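Exopolygalacturonate lyase (Vibrio vulnificus, PDB 5A29) probably cleaves the pectic polysaccharide polygalacturonate by beta-elimination, with the help of a bound divalent metal ion. Local coordinates at residues A23-D29 against D529-K533; E70-P74 against I549-A554; W188-M193 against W262-L266; L344-E348 against R422-L426. One frame throughout, in Å; residues are numbered along the deposited sequence.

Interaction 1 of 4, residues A23-D29 against D529-K533; sequences ADYTEQD and DATLK
The chain leading into the capping box of helix 27-46, together with Asp29 of that box, lies against the C-terminal end of helix 521-532, where Tyr25 reaches Asp529 and Ala23 meets Leu532. Thr26 is the N-cap: Asp29 N donates to Thr26 OG1 over 3.1 Å, nearly straight at 169°, and Thr26 N returns a bond of 2.9 Å to Asp29 OD2. Tyr25 and Ala23, ahead of the cap, and Asp29 behind it make the contact. Tyr25 OH donates to Asp529 OD1 across a short 2.5 Å, using the syn lone pair of the carboxylate; ring and carboxylate planes stand 69° apart, and the oxygen sits at the ring's edge. Tyr25 owes this reach to CG lying anti to its backbone N (chi1 -156°), while Asp29 CB sits over one ring face, near its rim. Asp529 OD2 takes a salt bridge from Lys533 NZ at 2.8 Å, and a water links Asp529 OD1 to Asp29 O. Ala23 N donates to Leu532 O (3.2 Å), a carbonyl that also receives a water held by Ala23 O. Leu532 spreads its branches: CD2 rests on Ala23 CB at 3.9 Å, and CD1 comes within 3.4 Å of Asp29 OD1. The Asp29 carboxylate is paired outside with Arg32 and Arg490. With tyrosine and water on OD1 and lysine on OD2, the buried Asp529 carboxylate has both oxygens engaged, which would favour its charged form and hold the tyrosine hydroxyl in one orientation.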
loop_
_atom_site.group_PDB
_atom_site.type_symbol
_atom_site.label_atom_id
_atom_site.label_comp_id
_atom_site.label_asym_id
_atom_site.label_seq_id
_atom_site.Cartn_x
_atom_site.Cartn_y
_atom_site.Cartn_z
ATOM N N ALA A 23 -13.879 18.521 -21.362
ATOM C CA ALA A 23 -13.387 17.830 -22.617
ATOM C C ALA A 23 -14.534 17.490 -23.642
ATOM O O ALA A 23 -15.684 17.171 -23.249
ATOM C CB ALA A 23 -12.563 16.585 -22.238
ATOM N N ASP A 24 -14.207 17.669 -24.926
ATOM C CA ASP A 24 -14.861 17.055 -26.077
ATOM C C ASP A 24 -14.621 15.511 -26.087
ATOM O O ASP A 24 -13.542 15.011 -26.395
ATOM C CB ASP A 24 -14.267 17.660 -27.317
ATOM C CG ASP A 24 -14.919 19.022 -27.660
ATOM O OD1 ASP A 24 -15.589 19.619 -26.780
ATOM O OD2 ASP A 24 -14.800 19.474 -28.818
ATOM N N TYR A 25 -15.678 14.811 -25.790
ATOM C CA TYR A 25 -15.600 13.399 -25.523
ATOM C C TYR A 25 -15.709 12.637 -26.873
ATOM O O TYR A 25 -16.386 13.115 -27.821
ATOM C CB TYR A 25 -16.809 13.083 -24.685
ATOM C CG TYR A 25 -16.670 11.849 -23.817
ATOM C CD1 TYR A 25 -15.886 11.893 -22.629
ATOM C CD2 TYR A 25 -17.330 10.691 -24.147
ATOM C CE1 TYR A 25 -15.784 10.783 -21.801
ATOM C CE2 TYR A 25 -17.220 9.561 -23.341
ATOM C CZ TYR A 25 -16.463 9.636 -22.169
ATOM O OH TYR A 25 -16.420 8.552 -21.392
ATOM N N THR A 26 -15.115 11.437 -26.927
ATOM C CA THR A 26 -15.097 10.687 -28.207
ATOM C C THR A 26 -15.505 9.282 -27.970
ATOM O O THR A 26 -15.581 8.786 -26.811
ATOM C CB THR A 26 -13.682 10.605 -28.801
ATOM O OG1 THR A 26 -12.840 9.793 -27.899
ATOM C CG2 THR A 26 -13.108 12.019 -28.990
ATOM N N GLU A 27 -15.731 8.599 -29.092
ATOM C CA GLU A 27 -16.086 7.199 -29.035
ATOM C C GLU A 27 -14.948 6.418 -28.331
ATOM O O GLU A 27 -15.214 5.431 -27.674
ATOM C CB GLU A 27 -16.135 6.725 -30.522
ATOM C CG GLU A 27 -16.618 5.320 -30.611
ATOM C CD GLU A 27 -16.844 4.948 -32.069
ATOM O OE1 GLU A 27 -16.444 5.732 -32.980
ATOM O OE2 GLU A 27 -17.390 3.852 -32.257
ATOM N N GLN A 28 -13.707 6.790 -28.570
ATOM C CA GLN A 28 -12.587 6.077 -27.874
ATOM C C GLN A 28 -12.671 6.222 -26.372
ATOM O O GLN A 28 -12.389 5.267 -25.614
ATOM C CB GLN A 28 -11.223 6.600 -28.323
ATOM C CG GLN A 28 -10.796 6.020 -29.673
ATOM C CD GLN A 28 -11.499 6.720 -30.806
ATOM O OE1 GLN A 28 -11.803 7.920 -30.725
ATOM N NE2 GLN A 28 -11.789 5.982 -31.872
ATOM N N ASP A 29 -12.983 7.432 -25.900
ATOM C CA ASP A 29 -13.220 7.585 -24.425
ATOM C C ASP A 29 -14.310 6.710 -23.905
ATOM O O ASP A 29 -14.191 6.063 -22.830
ATOM C CB ASP A 29 -13.581 9.075 -24.096
ATOM C CG ASP A 29 -12.563 10.016 -24.559
ATOM O OD1 ASP A 29 -11.301 9.807 -24.341
ATOM O OD2 ASP A 29 -12.987 11.120 -25.039
ATOM N N ASP A 529 -11.559 9.244 -16.848
ATOM C CA ASP A 529 -12.888 9.593 -17.413
ATOM C C ASP A 529 -13.505 10.722 -16.574
ATOM O O ASP A 529 -14.152 11.640 -17.122
ATOM C CB ASP A 529 -13.824 8.421 -17.275
ATOM C CG ASP A 529 -15.027 8.582 -18.169
ATOM O OD1 ASP A 529 -14.837 8.728 -19.418
ATOM O OD2 ASP A 529 -16.134 8.515 -17.601
ATOM N N ALA A 530 -13.388 10.628 -15.241
ATOM C CA ALA A 530 -13.862 11.733 -14.390
ATOM C C ALA A 530 -13.210 13.061 -14.765
ATOM O O ALA A 530 -13.892 14.104 -14.781
ATOM C CB ALA A 530 -13.642 11.379 -12.906
ATOM N N THR A 531 -11.916 13.067 -15.086
ATOM C CA THR A 531 -11.176 14.275 -15.353
ATOM C C THR A 531 -11.713 14.832 -16.687
ATOM O O THR A 531 -11.847 16.034 -16.851
ATOM C CB THR A 531 -9.633 14.021 -15.474
ATOM O OG1 THR A 531 -9.126 13.487 -14.235
ATOM C CG2 THR A 531 -8.874 15.257 -15.731
ATOM N N LEU A 532 -11.949 13.965 -17.670
ATOM C CA LEU A 532 -12.559 14.444 -18.945
ATOM C C LEU A 532 -13.946 15.065 -18.738
ATOM O O LEU A 532 -14.355 15.921 -19.543
ATOM C CB LEU A 532 -12.652 13.273 -19.979
ATOM C CG LEU A 532 -11.309 12.647 -20.371
ATOM C CD1 LEU A 532 -11.458 11.429 -21.383
ATOM C CD2 LEU A 532 -10.364 13.657 -20.975
ATOM N N LYS A 533 -14.675 14.651 -17.697
ATOM C CA LYS A 533 -16.011 15.126 -17.422
ATOM C C LYS A 533 -15.968 16.211 -16.313
ATOM O O LYS A 533 -16.988 16.585 -15.787
ATOM C CB LYS A 533 -16.928 13.982 -17.030
ATOM C CG LYS A 533 -17.122 12.995 -18.185
ATOM C CD LYS A 533 -17.736 11.692 -17.664
ATOM C CE LYS A 533 -18.150 10.930 -18.920
ATOM N NZ LYS A 533 -18.522 9.555 -18.506
HETATM O O HOH W 1 -16.664 15.341 -21.416
HETATM O O HOH W 2 -12.436 18.536 -18.720
HETATM O O HOH W 3 -12.939 7.514 -20.792
#

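Interaction 2 of 4, residues E70-P74 against I549-A554; sequences EWIYP and IHGEFA
Trp71 and Phe553 form a T-shaped pair, the edge of Phe553 directed at the tryptophan face, with the six-membered ring centroids 5.0 Å apart and planes at 77°. Phe553 CD2 stands over the middle of the indole. Other apolar contacts extend this pair: Ile549 CG2 touches Trp71 CZ3 at 3.7 Å, and Ile72 CB lies over the Phe553 face as a CH-pi contact, 4.3 Å from the centroid. Pro74 CG packs on Glu552 CB at 3.6 Å. Two hydrogen bonds join the segments. Trp71 NE1 donates to Glu552 O over 2.8 Å, a bent bond (138° at the hydrogen) that arrives from above the carbonyl plane; Trp71 CG, anti to the backbone N (chi1 -167°), sends the indole across to this carbonyl. Ala554 N donates to Ile72 O at 2.7 Å, and the same oxygen receives a CA-H...O contact from Phe553 CA at 3.3 Å. The corner at Gly551 brings its backbone alongside the indole edge. Strand 70-72 is an outermost strand of a four-stranded antiparallel sheet, and residues 552-554 run along it, held by the Ala554 bond. His550 lies beside the manganese site, its side chain about 4 Å from the ion and its NE2 bonded to Asn558, while its carbonyl accepts from His133, a manganese ligand: a second-shell position.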
loop_
_atom_site.group_PDB
_atom_site.type_symbol
_atom_site.label_atom_id
_atom_site.label_comp_id
_atom_site.label_asym_id
_atom_site.label_seq_id
_atom_site.Cartn_x
_atom_site.Cartn_y
_atom_site.Cartn_z
ATOM N N GLU A 70 -9.335 -20.580 -5.552
ATOM C CA GLU A 70 -9.403 -21.400 -4.351
ATOM C C GLU A 70 -8.089 -21.422 -3.581
ATOM O O GLU A 70 -7.032 -21.547 -4.162
ATOM C CB GLU A 70 -9.715 -22.873 -4.771
ATOM C CG GLU A 70 -11.119 -23.020 -5.294
ATOM C CD GLU A 70 -11.413 -24.441 -5.785
ATOM O OE1 GLU A 70 -10.473 -25.220 -6.061
ATOM O OE2 GLU A 70 -12.597 -24.767 -5.867
ATOM N N TRP A 71 -8.175 -21.357 -2.255
ATOM C CA TRP A 71 -6.998 -21.754 -1.435
ATOM C C TRP A 71 -6.980 -23.284 -1.390
ATOM O O TRP A 71 -8.044 -23.883 -1.169
ATOM C CB TRP A 71 -7.151 -21.231 0.020
ATOM C CG TRP A 71 -5.847 -21.352 0.781
ATOM C CD1 TRP A 71 -5.473 -22.368 1.597
ATOM C CD2 TRP A 71 -4.730 -20.428 0.733
ATOM N NE1 TRP A 71 -4.171 -22.157 2.057
ATOM C CE2 TRP A 71 -3.708 -20.964 1.559
ATOM C CE3 TRP A 71 -4.508 -19.194 0.076
ATOM C CZ2 TRP A 71 -2.491 -20.326 1.760
ATOM C CZ3 TRP A 71 -3.280 -18.538 0.282
ATOM C CH2 TRP A 71 -2.297 -19.097 1.132
ATOM N N ILE A 72 -5.806 -23.883 -1.596
ATOM C CA ILE A 72 -5.636 -25.321 -1.450
ATOM C C ILE A 72 -4.838 -25.607 -0.177
ATOM O O ILE A 72 -3.661 -25.240 -0.085
ATOM C CB ILE A 72 -4.882 -25.905 -2.643
ATOM C CG1 ILE A 72 -5.722 -25.672 -3.913
ATOM C CG2 ILE A 72 -4.645 -27.424 -2.436
ATOM C CD1 ILE A 72 -4.930 -25.959 -5.174
ATOM N N TYR A 73 -5.469 -26.269 0.785
ATOM C CA TYR A 73 -4.762 -26.673 2.016
ATOM C C TYR A 73 -3.806 -27.865 1.880
ATOM O O TYR A 73 -3.899 -28.613 0.920
ATOM C CB TYR A 73 -5.767 -26.966 3.113
ATOM C CG TYR A 73 -6.440 -25.722 3.566
ATOM C CD1 TYR A 73 -5.890 -24.955 4.599
ATOM C CD2 TYR A 73 -7.647 -25.318 3.011
ATOM C CE1 TYR A 73 -6.544 -23.840 5.082
ATOM C CE2 TYR A 73 -8.297 -24.173 3.467
ATOM C CZ TYR A 73 -7.704 -23.430 4.483
ATOM O OH TYR A 73 -8.319 -22.317 4.969
ATOM N N PRO A 74 -2.865 -28.032 2.841
ATOM C CA PRO A 74 -1.963 -29.172 2.667
ATOM C C PRO A 74 -2.703 -30.549 2.552
ATOM O O PRO A 74 -2.195 -31.433 1.875
ATOM C CB PRO A 74 -1.033 -29.081 3.905
ATOM C CG PRO A 74 -1.019 -27.603 4.246
ATOM C CD PRO A 74 -2.456 -27.162 3.970
ATOM N N ILE A 549 -2.735 -13.010 0.908
ATOM C CA ILE A 549 -3.094 -14.031 1.897
ATOM C C ILE A 549 -1.845 -14.870 2.059
ATOM O O ILE A 549 -1.194 -15.211 1.071
ATOM C CB ILE A 549 -4.300 -14.904 1.418
ATOM C CG1 ILE A 549 -5.463 -13.951 1.094
ATOM C CG2 ILE A 549 -4.729 -15.951 2.489
ATOM C CD1 ILE A 549 -6.744 -14.631 0.618
ATOM N N HIS A 550 -1.526 -15.201 3.315
ATOM C CA HIS A 550 -0.301 -15.887 3.622
ATOM C C HIS A 550 -0.640 -17.107 4.524
ATOM O O HIS A 550 -1.303 -16.948 5.556
ATOM C CB HIS A 550 0.596 -14.934 4.397
ATOM C CG HIS A 550 1.950 -15.487 4.682
ATOM N ND1 HIS A 550 2.673 -15.145 5.817
ATOM C CD2 HIS A 550 2.705 -16.383 4.005
ATOM C CE1 HIS A 550 3.820 -15.805 5.809
ATOM N NE2 HIS A 550 3.870 -16.558 4.716
ATOM N N GLY A 551 -0.175 -18.279 4.134
ATOM C CA GLY A 551 -0.343 -19.490 4.978
ATOM C C GLY A 551 0.287 -20.665 4.262
ATOM O O GLY A 551 1.245 -20.492 3.485
ATOM N N GLU A 552 -0.232 -21.873 4.524
ATOM C CA GLU A 552 0.304 -23.081 3.859
ATOM C C GLU A 552 -0.591 -23.394 2.645
ATOM O O GLU A 552 -1.806 -23.542 2.781
ATOM C CB GLU A 552 0.315 -24.317 4.819
ATOM C CG GLU A 552 1.232 -24.193 6.046
ATOM C CD GLU A 552 0.604 -23.452 7.249
ATOM O OE1 GLU A 552 -0.618 -23.610 7.569
ATOM O OE2 GLU A 552 1.364 -22.707 7.921
ATOM N N PHE A 553 0.026 -23.500 1.487
ATOM C CA PHE A 553 -0.733 -23.713 0.248
ATOM C C PHE A 553 -0.276 -25.041 -0.313
ATOM O O PHE A 553 0.861 -25.152 -0.700
ATOM C CB PHE A 553 -0.409 -22.586 -0.761
ATOM C CG PHE A 553 -1.370 -22.531 -1.937
ATOM C CD1 PHE A 553 -1.195 -23.386 -3.036
ATOM C CD2 PHE A 553 -2.490 -21.708 -1.891
ATOM C CE1 PHE A 553 -2.104 -23.381 -4.098
ATOM C CE2 PHE A 553 -3.401 -21.701 -2.961
ATOM C CZ PHE A 553 -3.205 -22.542 -4.059
ATOM N N ALA A 554 -1.149 -26.046 -0.356
ATOM C CA ALA A 554 -0.747 -27.379 -0.884
ATOM C C ALA A 554 0.561 -27.829 -0.238
ATOM O O ALA A 554 0.678 -27.839 0.992
ATOM C CB ALA A 554 -0.567 -27.344 -2.387
#

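Interaction 3 of 4, residues W188-M193 against W262-L266; sequences WQSLDM and WGQYL
Leu191 projects from loop segment 188-193 onto helix 259-272, where Tyr265, Trp262 and Leu266 receive it. Its left-handed backbone conformation, within an ST turn in which Ser190 OG accepts from Asp192 N, turns CB toward the helix, 4.3 Å from Leu266 CD1. One bond further out, a chi1 of -89° sets CG at the edge of the Tyr265 ring, in its plane, at 3.9 Å from CE2. The CD2 branch closes on the same CE2 at 3.7 Å and also reaches the rim of the neighbouring indole, 4.0 Å from Trp262 CZ3 and near that ring's plane. The helix belongs to the alpha-helical barrel of this lyase family, described as an (alpha/alpha)7 barrel, and the loop leads on toward His196, a manganese ligand whose side chain is about 10 Å from that of Met193. Beside Leu191, Trp188 directs its benzo edge at the face of Trp262 in a T-shaped pair, planes at 79°, with Trp188 CE3 only 3.5 Å from Trp262 CH2. The polar ends of the helix side chains turn to a third stretch of loop: Trp262 NE1 donates to Arg210 O, while Tyr265 OH bonds to Ala214 O. A water gives a hydrogen bond to Gln189 O and another, of 2.7 Å, to Tyr265 OH, linking loop and helix across the contact. At the end of this segment, Met193 SD approaches Leu266 CD2 at 4.2 Å, and both residues also touch Leu240 of helix 234-250.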
loop_
_atom_site.group_PDB
_atom_site.type_symbol
_atom_site.label_atom_id
_atom_site.label_comp_id
_atom_site.label_asym_id
_atom_site.label_seq_id
_atom_site.Cartn_x
_atom_site.Cartn_y
_atom_site.Cartn_z
ATOM N N TRP A 188 1.827 1.000 25.067
ATOM C CA TRP A 188 1.477 2.412 24.844
ATOM C C TRP A 188 2.536 3.457 25.143
ATOM O O TRP A 188 2.254 4.661 25.086
ATOM C CB TRP A 188 0.185 2.726 25.607
ATOM C CG TRP A 188 -0.921 1.925 25.022
ATOM C CD1 TRP A 188 -1.346 0.673 25.386
ATOM C CD2 TRP A 188 -1.728 2.327 23.916
ATOM N NE1 TRP A 188 -2.384 0.261 24.536
ATOM C CE2 TRP A 188 -2.641 1.271 23.648
ATOM C CE3 TRP A 188 -1.781 3.488 23.139
ATOM C CZ2 TRP A 188 -3.614 1.345 22.635
ATOM C CZ3 TRP A 188 -2.715 3.554 22.099
ATOM C CH2 TRP A 188 -3.634 2.461 21.859
ATOM N N GLN A 189 3.745 3.021 25.489
ATOM C CA GLN A 189 4.847 3.988 25.563
ATOM C C GLN A 189 5.881 3.745 24.469
ATOM O O GLN A 189 6.428 4.699 23.934
ATOM C CB GLN A 189 5.485 4.086 26.984
ATOM C CG GLN A 189 6.901 4.691 27.079
ATOM C CD GLN A 189 7.018 6.223 26.921
ATOM O OE1 GLN A 189 7.362 6.928 27.900
ATOM N NE2 GLN A 189 6.867 6.740 25.672
ATOM N N SER A 190 6.131 2.498 24.091
ATOM C CA SER A 190 7.140 2.280 23.036
ATOM C C SER A 190 6.493 2.261 21.652
ATOM O O SER A 190 7.208 2.335 20.638
ATOM C CB SER A 190 7.809 0.927 23.293
ATOM O OG SER A 190 6.865 -0.089 23.119
ATOM N N LEU A 191 5.172 2.045 21.636
ATOM C CA LEU A 191 4.367 1.912 20.378
ATOM C C LEU A 191 4.868 0.759 19.523
ATOM O O LEU A 191 4.741 0.773 18.285
ATOM C CB LEU A 191 4.300 3.259 19.609
ATOM C CG LEU A 191 3.134 4.186 19.997
ATOM C CD1 LEU A 191 1.801 3.556 19.656
ATOM C CD2 LEU A 191 3.154 4.433 21.517
ATOM N N ASP A 192 5.386 -0.278 20.193
ATOM C CA ASP A 192 5.589 -1.547 19.536
ATOM C C ASP A 192 4.237 -2.008 18.996
ATOM O O ASP A 192 3.264 -1.953 19.718
ATOM C CB ASP A 192 6.152 -2.572 20.538
ATOM C CG ASP A 192 7.657 -2.404 20.712
ATOM O OD1 ASP A 192 8.320 -1.995 19.730
ATOM O OD2 ASP A 192 8.169 -2.595 21.840
ATOM N N MET A 193 4.185 -2.418 17.719
ATOM C CA MET A 193 2.920 -2.845 17.055
ATOM C C MET A 193 3.056 -4.280 16.633
ATOM O O MET A 193 4.023 -4.609 15.951
ATOM C CB MET A 193 2.729 -1.998 15.765
ATOM C CG MET A 193 2.512 -0.544 16.213
ATOM S SD MET A 193 2.597 0.674 14.847
ATOM C CE MET A 193 4.350 0.914 14.585
ATOM N N TRP A 262 -3.338 10.729 18.748
ATOM C CA TRP A 262 -2.546 9.469 18.753
ATOM C C TRP A 262 -1.972 9.224 17.344
ATOM O O TRP A 262 -0.819 8.841 17.196
ATOM C CB TRP A 262 -3.436 8.306 19.099
ATOM C CG TRP A 262 -3.366 8.103 20.603
ATOM C CD1 TRP A 262 -4.320 8.462 21.547
ATOM C CD2 TRP A 262 -2.241 7.597 21.316
ATOM N NE1 TRP A 262 -3.848 8.153 22.811
ATOM C CE2 TRP A 262 -2.583 7.631 22.715
ATOM C CE3 TRP A 262 -0.972 7.137 20.928
ATOM C CZ2 TRP A 262 -1.691 7.214 23.727
ATOM C CZ3 TRP A 262 -0.071 6.705 21.930
ATOM C CH2 TRP A 262 -0.453 6.751 23.333
ATOM N N GLY A 263 -2.778 9.530 16.322
ATOM C CA GLY A 263 -2.217 9.516 14.917
ATOM C C GLY A 263 -1.053 10.469 14.758
ATOM O O GLY A 263 0.023 10.110 14.161
ATOM N N GLN A 264 -1.195 11.700 15.291
ATOM C CA GLN A 264 -0.135 12.654 15.225
ATOM C C GLN A 264 1.129 12.158 16.002
ATOM O O GLN A 264 2.251 12.324 15.520
ATOM C CB GLN A 264 -0.576 14.022 15.787
ATOM C CG GLN A 264 0.506 15.064 15.765
ATOM C CD GLN A 264 0.058 16.356 16.449
ATOM O OE1 GLN A 264 -0.361 16.349 17.600
ATOM N NE2 GLN A 264 0.183 17.457 15.749
ATOM N N TYR A 265 0.930 11.615 17.191
ATOM C CA TYR A 265 2.109 11.167 18.014
ATOM C C TYR A 265 2.894 10.108 17.204
ATOM O O TYR A 265 4.118 10.152 17.087
ATOM C CB TYR A 265 1.604 10.577 19.316
ATOM C CG TYR A 265 2.717 9.928 20.125
ATOM C CD1 TYR A 265 3.640 10.732 20.848
ATOM C CD2 TYR A 265 2.921 8.551 20.072
ATOM C CE1 TYR A 265 4.707 10.145 21.558
ATOM C CE2 TYR A 265 3.984 7.958 20.756
ATOM C CZ TYR A 265 4.865 8.762 21.522
ATOM O OH TYR A 265 5.934 8.147 22.227
ATOM N N LEU A 266 2.165 9.113 16.717
ATOM C CA LEU A 266 2.814 7.996 15.999
ATOM C C LEU A 266 3.512 8.486 14.733
ATOM O O LEU A 266 4.688 8.190 14.466
ATOM C CB LEU A 266 1.778 6.894 15.728
ATOM C CG LEU A 266 2.296 5.646 14.985
ATOM C CD1 LEU A 266 3.521 4.992 15.700
ATOM C CD2 LEU A 266 1.170 4.625 14.882
HETATM O O HOH W 4 7.015 5.859 21.396
#

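Interaction 4 of 4, residues L344-E348 against R422-L426; sequences LHLAE and RAYRL. With EDO (1,2-ethanediol), chain M; EDO (1,2-ethanediol), chain F.
Two roughly parallel helices of the all-helical barrel, 331-349 and 417-426, meet through Leu344 and Leu426 and, on the solvent side, a Glu348-Arg425 salt bridge. Their segment axes pass 10.6 Å apart at 22°. Leu344 CD2 lies 4.0 Å from both Ala423 CB and Leu426 CD1; its CD1 branch leans on Arg422 CB. Leu426 in turn splits its methyls, CD1 toward Leu344 and Ala347 CB, CD2 against Glu348 CG at 3.9 Å, so the aliphatic part of the glutamate covers the leucine before its carboxylate turns to charge. Glu348 is extended, with CG anti to the backbone N (chi1 -168°), and Arg425, bent at chi3, presents NH1 and NH2 end-on. NH1 donates to Glu348 OE2 at 2.8 Å, and NH2 to OE1 at 3.1 Å. Both oxygens lie near the guanidinium plane, yet the carboxylate is turned 44° against it, and NH1 comes to OE2 from above the carboxylate plane. Outside the pair, Glu475 of helix 467-480 takes NE of Arg425 on one oxygen and NE of Arg422 on the other. Arg422 NH2 also donates to an ethanediol, probably from the crystallisation liquor. A second ethanediol sits between the helices, its O2 3.1 Å from Glu348 OE1 and as far from Leu344 O.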
loop_
_atom_site.group_PDB
_atom_site.type_symbol
_atom_site.label_atom_id
_atom_site.label_comp_id
_atom_site.label_asym_id
_atom_site.label_seq_id
_atom_site.Cartn_x
_atom_site.Cartn_y
_atom_site.Cartn_z
ATOM N N LEU A 344 0.522 12.750 2.318
ATOM C CA LEU A 344 0.023 13.796 1.421
ATOM C C LEU A 344 -1.486 13.850 1.369
ATOM O O LEU A 344 -2.058 14.945 1.220
ATOM C CB LEU A 344 0.581 13.637 -0.031
ATOM C CG LEU A 344 2.145 13.937 -0.055
ATOM C CD1 LEU A 344 2.786 13.386 -1.355
ATOM C CD2 LEU A 344 2.473 15.427 0.090
ATOM N N HIS A 345 -2.134 12.697 1.360
ATOM C CA HIS A 345 -3.595 12.664 1.356
ATOM C C HIS A 345 -4.163 13.323 2.653
ATOM O O HIS A 345 -5.108 14.111 2.611
ATOM C CB HIS A 345 -4.055 11.183 1.250
ATOM C CG HIS A 345 -5.508 11.001 1.494
ATOM N ND1 HIS A 345 -6.463 11.586 0.701
ATOM C CD2 HIS A 345 -6.180 10.353 2.484
ATOM C CE1 HIS A 345 -7.668 11.255 1.151
ATOM N NE2 HIS A 345 -7.520 10.488 2.220
ATOM N N LEU A 346 -3.564 13.020 3.786
ATOM C CA LEU A 346 -3.980 13.611 5.076
ATOM C C LEU A 346 -3.658 15.106 5.137
ATOM O O LEU A 346 -4.478 15.916 5.635
ATOM C CB LEU A 346 -3.239 12.895 6.225
ATOM C CG LEU A 346 -3.593 11.445 6.468
ATOM C CD1 LEU A 346 -2.742 10.870 7.604
ATOM C CD2 LEU A 346 -5.091 11.177 6.713
ATOM N N ALA A 347 -2.529 15.517 4.570
ATOM C CA ALA A 347 -2.220 16.938 4.576
ATOM C C ALA A 347 -3.311 17.718 3.833
ATOM O O ALA A 347 -3.674 18.845 4.244
ATOM C CB ALA A 347 -0.885 17.241 3.914
ATOM N N GLU A 348 -3.690 17.203 2.658
ATOM C CA GLU A 348 -4.674 17.825 1.807
ATOM C C GLU A 348 -6.070 17.756 2.434
ATOM O O GLU A 348 -6.773 18.749 2.428
ATOM C CB GLU A 348 -4.756 17.143 0.434
ATOM C CG GLU A 348 -5.563 18.002 -0.511
ATOM C CD GLU A 348 -5.627 17.479 -1.943
ATOM O OE1 GLU A 348 -5.155 16.348 -2.216
ATOM O OE2 GLU A 348 -6.157 18.234 -2.803
ATOM N N ARG A 422 2.067 14.859 -6.393
ATOM C CA ARG A 422 1.069 15.309 -5.423
ATOM C C ARG A 422 1.614 16.342 -4.449
ATOM O O ARG A 422 0.911 17.286 -4.083
ATOM C CB ARG A 422 0.435 14.176 -4.653
ATOM C CG ARG A 422 -0.472 13.361 -5.596
ATOM C CD ARG A 422 -1.202 12.268 -4.846
ATOM N NE ARG A 422 -2.096 11.549 -5.792
ATOM C CZ ARG A 422 -2.780 10.474 -5.444
ATOM N NH1 ARG A 422 -2.685 10.030 -4.186
ATOM N NH2 ARG A 422 -3.556 9.851 -6.346
ATOM N N ALA A 423 2.891 16.165 -4.090
ATOM C CA ALA A 423 3.539 17.083 -3.162
ATOM C C ALA A 423 3.634 18.431 -3.893
ATOM O O ALA A 423 3.420 19.482 -3.274
ATOM C CB ALA A 423 4.961 16.552 -2.823
ATOM N N TYR A 424 4.115 18.448 -5.132
ATOM C CA TYR A 424 4.219 19.700 -5.923
ATOM C C TYR A 424 2.870 20.419 -6.002
ATOM O O TYR A 424 2.790 21.674 -5.859
ATOM C CB TYR A 424 4.780 19.457 -7.337
ATOM C CG TYR A 424 5.030 20.766 -8.035
ATOM C CD1 TYR A 424 3.981 21.423 -8.760
ATOM C CD2 TYR A 424 6.265 21.415 -7.931
ATOM C CE1 TYR A 424 4.223 22.669 -9.378
ATOM C CE2 TYR A 424 6.496 22.681 -8.517
ATOM C CZ TYR A 424 5.461 23.292 -9.230
ATOM O OH TYR A 424 5.666 24.507 -9.810
ATOM N N ARG A 425 1.814 19.655 -6.259
ATOM C CA ARG A 425 0.484 20.274 -6.355
ATOM C C ARG A 425 0.088 20.942 -5.006
ATOM O O ARG A 425 -0.631 21.945 -5.001
ATOM C CB ARG A 425 -0.583 19.231 -6.722
ATOM C CG ARG A 425 -1.979 19.856 -6.880
ATOM C CD ARG A 425 -3.050 18.927 -7.454
ATOM N NE ARG A 425 -3.092 17.662 -6.746
ATOM C CZ ARG A 425 -3.808 17.458 -5.628
ATOM N NH1 ARG A 425 -4.505 18.473 -5.100
ATOM N NH2 ARG A 425 -3.812 16.263 -5.011
ATOM N N LEU A 426 0.568 20.425 -3.881
ATOM C CA LEU A 426 0.330 21.084 -2.587
ATOM C C LEU A 426 1.296 22.230 -2.255
ATOM O O LEU A 426 0.923 23.139 -1.479
ATOM C CB LEU A 426 0.322 20.058 -1.440
ATOM C CG LEU A 426 -0.672 18.893 -1.524
ATOM C CD1 LEU A 426 -0.500 18.080 -0.233
ATOM C CD2 LEU A 426 -2.120 19.407 -1.706
HETATM C C1 EDO M . -4.348 13.181 -3.080
HETATM O O1 EDO M . -5.601 12.595 -2.696
HETATM C C2 EDO M . -3.564 13.468 -1.771
HETATM O O2 EDO M . -2.637 14.606 -1.777
HETATM C C1 EDO F . -4.568 11.201 -10.041
HETATM O O1 EDO F . -3.583 11.034 -9.029
HETATM C C2 EDO F . -5.845 11.705 -9.369
HETATM O O2 EDO F . -5.607 13.054 -8.941
#

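In the fold
Interaction 1 brings the first modelled residues against helix 521-532, and its segments alternate along the chain with those of interaction 2, where strand 70-72 meets the stretch around 552-553. Within both spans lie interactions 3 and 4, in series. They are neighbours in the helical barrel, centres about 24 Å apart and nearest atoms about 7 Å; helix 234-250 borders both. Interaction 1 lies about 26 Å from interaction 4, centre to centre, whereas the centres of interactions 1 and 2 are about 43 Å apart. Interactions 2 and 4 fall on opposite sides of the chain's centre. Early and late parts of the chain are thus joined at two separate places, interaction 2 beside the manganese site.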